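Local coordinates for uncharacterized protein (Bdellovibrio bacteriovorus, PDB 3TM8) that carries a diiron HD-GYP-type domain and is probably related to the cyclic-di-GMP phosphodiesterases, though its own activity is not established, at residues S175-I187 and Q316-L328. Numbering follows the deposited sequence.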
loop_
_atom_site.group_PDB
_atom_site.type_symbol
_atom_site.label_atom_id
_atom_site.label_comp_id
_atom_site.label_asym_id
_atom_site.label_seq_id
_atom_site.Cartn_x
_atom_site.Cartn_y
_atom_site.Cartn_z
ATOM N N SER A 175 -2.942 0.022 4.986
ATOM C CA SER A 175 -3.380 -1.281 5.480
ATOM C C SER A 175 -2.705 -1.648 6.799
ATOM O O SER A 175 -3.317 -2.269 7.674
ATOM C CB SER A 175 -3.145 -2.365 4.424
ATOM O OG SER A 175 -1.815 -2.858 4.451
ATOM N N THR A 176 -1.447 -1.252 6.947
ATOM C CA THR A 176 -0.675 -1.528 8.152
ATOM C C THR A 176 -1.271 -0.775 9.349
ATOM O O THR A 176 -1.497 -1.356 10.421
ATOM C CB THR A 176 0.804 -1.134 7.951
ATOM O OG1 THR A 176 1.309 -1.749 6.756
ATOM C CG2 THR A 176 1.658 -1.579 9.129
ATOM N N LEU A 177 -1.531 0.518 9.158
ATOM C CA LEU A 177 -2.161 1.323 10.189
ATOM C C LEU A 177 -3.559 0.801 10.480
ATOM O O LEU A 177 -3.995 0.797 11.627
ATOM C CB LEU A 177 -2.232 2.784 9.761
ATOM C CG LEU A 177 -0.910 3.524 9.554
ATOM C CD1 LEU A 177 -1.166 4.887 8.925
ATOM C CD2 LEU A 177 -0.150 3.675 10.876
ATOM N N SER A 178 -4.259 0.341 9.450
ATOM C CA SER A 178 -5.606 -0.191 9.650
ATOM C C SER A 178 -5.622 -1.472 10.493
ATOM O O SER A 178 -6.499 -1.651 11.343
ATOM C CB SER A 178 -6.311 -0.427 8.310
ATOM O OG SER A 178 -6.547 0.794 7.622
ATOM N N ILE A 179 -4.667 -2.364 10.252
ATOM C CA ILE A 179 -4.567 -3.584 11.060
ATOM C C ILE A 179 -4.333 -3.221 12.524
ATOM O O ILE A 179 -4.996 -3.743 13.431
ATOM C CB ILE A 179 -3.414 -4.501 10.577
ATOM C CG1 ILE A 179 -3.754 -5.118 9.217
ATOM C CG2 ILE A 179 -3.125 -5.595 11.618
ATOM C CD1 ILE A 179 -2.542 -5.649 8.459
ATOM N N ALA A 180 -3.398 -2.308 12.759
ATOM C CA ALA A 180 -3.090 -1.890 14.121
ATOM C C ALA A 180 -4.287 -1.200 14.774
ATOM O O ALA A 180 -4.570 -1.432 15.949
ATOM C CB ALA A 180 -1.864 -0.984 14.148
ATOM N N LEU A 181 -4.994 -0.364 14.018
ATOM C CA LEU A 181 -6.171 0.327 14.542
ATOM C C LEU A 181 -7.273 -0.675 14.898
ATOM O O LEU A 181 -7.916 -0.578 15.949
ATOM C CB LEU A 181 -6.669 1.372 13.540
ATOM C CG LEU A 181 -7.943 2.134 13.908
ATOM C CD1 LEU A 181 -7.801 2.817 15.259
ATOM C CD2 LEU A 181 -8.224 3.153 12.828
ATOM N N ALA A 182 -7.483 -1.650 14.022
ATOM C CA ALA A 182 -8.478 -2.688 14.267
ATOM C C ALA A 182 -8.188 -3.421 15.573
ATOM O O ALA A 182 -9.100 -3.678 16.368
ATOM C CB ALA A 182 -8.513 -3.665 13.095
ATOM N N GLN A 183 -6.919 -3.753 15.798
ATOM C CA GLN A 183 -6.516 -4.383 17.047
ATOM C C GLN A 183 -6.875 -3.514 18.251
ATOM O O GLN A 183 -7.391 -4.017 19.242
ATOM C CB GLN A 183 -5.016 -4.687 17.056
ATOM C CG GLN A 183 -4.548 -5.379 18.331
ATOM C CD GLN A 183 -3.065 -5.716 18.322
ATOM O OE1 GLN A 183 -2.262 -5.038 17.679
ATOM N NE2 GLN A 183 -2.697 -6.776 19.036
ATOM N N LYS A 184 -6.595 -2.213 18.170
ATOM C CA LYS A 184 -6.884 -1.300 19.278
ATOM C C LYS A 184 -8.380 -1.189 19.570
ATOM O O LYS A 184 -8.791 -0.988 20.717
ATOM C CB LYS A 184 -6.329 0.091 18.984
ATOM C CG LYS A 184 -4.828 0.166 18.885
ATOM C CD LYS A 184 -4.176 0.109 20.238
ATOM C CE LYS A 184 -2.753 0.628 20.148
ATOM N NZ LYS A 184 -2.195 0.868 21.500
ATOM N N LEU A 185 -9.188 -1.312 18.523
ATOM C CA LEU A 185 -10.638 -1.219 18.635
ATOM C C LEU A 185 -11.293 -2.540 19.013
ATOM O O LEU A 185 -12.499 -2.591 19.242
ATOM C CB LEU A 185 -11.231 -0.733 17.319
ATOM C CG LEU A 185 -10.841 0.687 16.921
ATOM C CD1 LEU A 185 -11.274 0.973 15.499
ATOM C CD2 LEU A 185 -11.464 1.695 17.883
ATOM N N GLY A 186 -10.506 -3.608 19.046
ATOM C CA GLY A 186 -11.015 -4.917 19.416
ATOM C C GLY A 186 -11.723 -5.654 18.292
ATOM O O GLY A 186 -12.544 -6.537 18.542
ATOM N N ILE A 187 -11.414 -5.300 17.050
ATOM C CA ILE A 187 -11.941 -6.033 15.902
ATOM C C ILE A 187 -11.064 -7.245 15.622
ATOM O O ILE A 187 -9.993 -7.118 15.027
ATOM C CB ILE A 187 -11.987 -5.156 14.644
ATOM C CG1 ILE A 187 -12.925 -3.969 14.866
ATOM C CG2 ILE A 187 -12.435 -5.977 13.444
ATOM C CD1 ILE A 187 -12.822 -2.899 13.793
ATOM N N GLN A 316 -11.524 8.647 18.757
ATOM C CA GLN A 316 -10.850 7.421 19.192
ATOM C C GLN A 316 -9.908 6.851 18.121
ATOM O O GLN A 316 -8.853 6.305 18.448
ATOM C CB GLN A 316 -11.829 6.355 19.715
ATOM C CG GLN A 316 -12.834 5.801 18.712
ATOM C CD GLN A 316 -14.143 6.561 18.702
ATOM O OE1 GLN A 316 -14.165 7.784 18.804
ATOM N NE2 GLN A 316 -15.247 5.836 18.592
ATOM N N HIS A 317 -10.277 6.976 16.851
ATOM C CA HIS A 317 -9.385 6.514 15.792
ATOM C C HIS A 317 -8.127 7.358 15.758
ATOM O O HIS A 317 -7.021 6.834 15.638
ATOM C CB HIS A 317 -10.052 6.600 14.426
ATOM C CG HIS A 317 -11.148 5.607 14.216
ATOM N ND1 HIS A 317 -11.751 5.421 12.991
ATOM C CD2 HIS A 317 -11.759 4.756 15.072
ATOM C CE1 HIS A 317 -12.684 4.492 13.099
ATOM N NE2 HIS A 317 -12.714 4.077 14.353
ATOM N N ILE A 318 -8.300 8.671 15.848
ATOM C CA ILE A 318 -7.154 9.562 15.754
ATOM C C ILE A 318 -6.209 9.357 16.936
ATOM O O ILE A 318 -4.995 9.319 16.760
ATOM C CB ILE A 318 -7.584 11.030 15.605
ATOM C CG1 ILE A 318 -8.378 11.190 14.310
ATOM C CG2 ILE A 318 -6.373 11.947 15.597
ATOM C CD1 ILE A 318 -7.735 10.485 13.120
ATOM N N GLN A 319 -6.766 9.188 18.127
ATOM C CA GLN A 319 -5.951 8.915 19.307
ATOM C C GLN A 319 -5.198 7.588 19.182
ATOM O O GLN A 319 -4.004 7.513 19.473
ATOM C CB GLN A 319 -6.818 8.916 20.567
ATOM C CG GLN A 319 -7.464 10.268 20.842
ATOM C CD GLN A 319 -8.351 10.284 22.072
ATOM O OE1 GLN A 319 -8.422 11.292 22.766
ATOM N NE2 GLN A 319 -9.050 9.181 22.335
ATOM N N HIS A 320 -5.892 6.539 18.752
ATOM C CA HIS A 320 -5.235 5.247 18.574
ATOM C C HIS A 320 -4.119 5.347 17.526
ATOM O O HIS A 320 -3.037 4.790 17.716
ATOM C CB HIS A 320 -6.234 4.161 18.165
ATOM C CG HIS A 320 -7.069 3.628 19.291
ATOM N ND1 HIS A 320 -6.567 3.378 20.552
ATOM C CD2 HIS A 320 -8.372 3.264 19.329
ATOM C CE1 HIS A 320 -7.527 2.892 21.319
ATOM N NE2 HIS A 320 -8.631 2.811 20.599
ATOM N N LEU A 321 -4.388 6.030 16.412
ATOM C CA LEU A 321 -3.400 6.169 15.344
ATOM C C LEU A 321 -2.195 6.957 15.826
ATOM O O LEU A 321 -1.051 6.618 15.511
ATOM C CB LEU A 321 -4.024 6.797 14.096
ATOM C CG LEU A 321 -4.931 5.828 13.329
ATOM C CD1 LEU A 321 -5.911 6.552 12.409
ATOM C CD2 LEU A 321 -4.111 4.789 12.553
ATOM N N ASN A 322 -2.444 8.008 16.597
ATOM C CA ASN A 322 -1.347 8.742 17.212
ATOM C C ASN A 322 -0.475 7.812 18.056
ATOM O O ASN A 322 0.755 7.827 17.937
ATOM C CB ASN A 322 -1.875 9.914 18.035
ATOM C CG ASN A 322 -0.766 10.731 18.657
ATOM O OD1 ASN A 322 0.047 11.327 17.951
ATOM N ND2 ASN A 322 -0.738 10.783 19.985
ATOM N N ASP A 323 -1.114 6.972 18.868
ATOM C CA ASP A 323 -0.388 6.014 19.705
ATOM C C ASP A 323 0.387 4.993 18.868
ATOM O O ASP A 323 1.531 4.666 19.176
ATOM C CB ASP A 323 -1.334 5.286 20.667
ATOM C CG ASP A 323 -1.893 6.192 21.743
ATOM O OD1 ASP A 323 -1.359 7.307 21.930
ATOM O OD2 ASP A 323 -2.860 5.775 22.415
ATOM N N ILE A 324 -0.241 4.490 17.813
ATOM C CA ILE A 324 0.424 3.552 16.910
ATOM C C ILE A 324 1.690 4.159 16.298
ATOM O O ILE A 324 2.726 3.500 16.232
ATOM C CB ILE A 324 -0.538 3.072 15.806
ATOM C CG1 ILE A 324 -1.634 2.193 16.417
ATOM C CG2 ILE A 324 0.213 2.320 14.709
ATOM C CD1 ILE A 324 -2.857 2.050 15.551
ATOM N N LEU A 325 1.608 5.415 15.869
ATOM C CA LEU A 325 2.755 6.101 15.280
ATOM C C LEU A 325 3.856 6.347 16.314
ATOM O O LEU A 325 5.027 6.467 15.971
ATOM C CB LEU A 325 2.313 7.419 14.644
ATOM C CG LEU A 325 1.453 7.274 13.386
ATOM C CD1 LEU A 325 0.845 8.612 12.990
ATOM C CD2 LEU A 325 2.265 6.666 12.244
ATOM N N LYS A 326 3.455 6.410 17.580
ATOM C CA LYS A 326 4.370 6.617 18.697
ATOM C C LYS A 326 4.997 5.307 19.158
ATOM O O LYS A 326 5.850 5.296 20.045
ATOM C CB LYS A 326 3.614 7.233 19.874
ATOM C CG LYS A 326 3.728 8.733 20.011
ATOM C CD LYS A 326 2.768 9.222 21.084
ATOM C CE LYS A 326 3.379 10.312 21.943
ATOM N NZ LYS A 326 2.450 10.702 23.040
ATOM N N GLY A 327 4.563 4.200 18.571
ATOM C CA GLY A 327 5.101 2.903 18.936
ATOM C C GLY A 327 4.229 2.163 19.930
ATOM O O GLY A 327 4.412 0.966 20.153
ATOM N N LEU A 328 3.285 2.872 20.537
ATOM C CA LEU A 328 2.329 2.240 21.435
ATOM C C LEU A 328 1.238 1.544 20.634
ATOM O O LEU A 328 1.486 0.885 19.619
ATOM C CB LEU A 328 1.686 3.265 22.374
ATOM C CG LEU A 328 2.560 4.049 23.353
ATOM C CD1 LEU A 328 3.183 5.250 22.672
ATOM C CD2 LEU A 328 1.731 4.495 24.551
ATOM O OXT LEU A 328 0.069 1.638 20.994
HETATM O O HOH W 1 -4.215 3.547 21.968
#
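Two histidine rings of helix 315-325 meet side chains of helix 167-185: Lys184 CB sits over the centre of one His320 face, a CH-pi contact 3.6 Å from the ring centroid and 8° off its normal, while Leu185 CD2 abuts the edge and a water lies in the ring plane at ND1. Leu181 CD2 rests off-centre on one face of His317, whose ND1 is hydrogen-bonded to Ser283. Knobs-into-holes packing joins these two helices of the HD-GYP domain; the axes of segments 175-185 and 316-325 approach to 9.7 Å, at 115° between their N-to-C directions. Leu181 is the knob among His317, His320, Leu321 and Ile324; CD1 meets His320 CB and CD2 also touches Leu321 CD1. Reciprocally, Ile324 fills the hole formed by Leu177, Ala180, Leu181 and Lys184, tightly enough that its CD1 lies 3.5 Å from Ala180 CB. Leu177, about 8 Å from the iron ligands His170 and Asn285 between side chains, packs against Leu321, Ile324 and Leu325. At the polar side, the water links His320 ND1 to Asp323, donating to OD2 at 2.6 Å. Bent at chi2 (-76°), Lys184 reaches the C-terminal carboxylate in a salt bridge whose exact geometry is doubtful, NZ to Leu328 OXT being an implausibly short 2.4 Å.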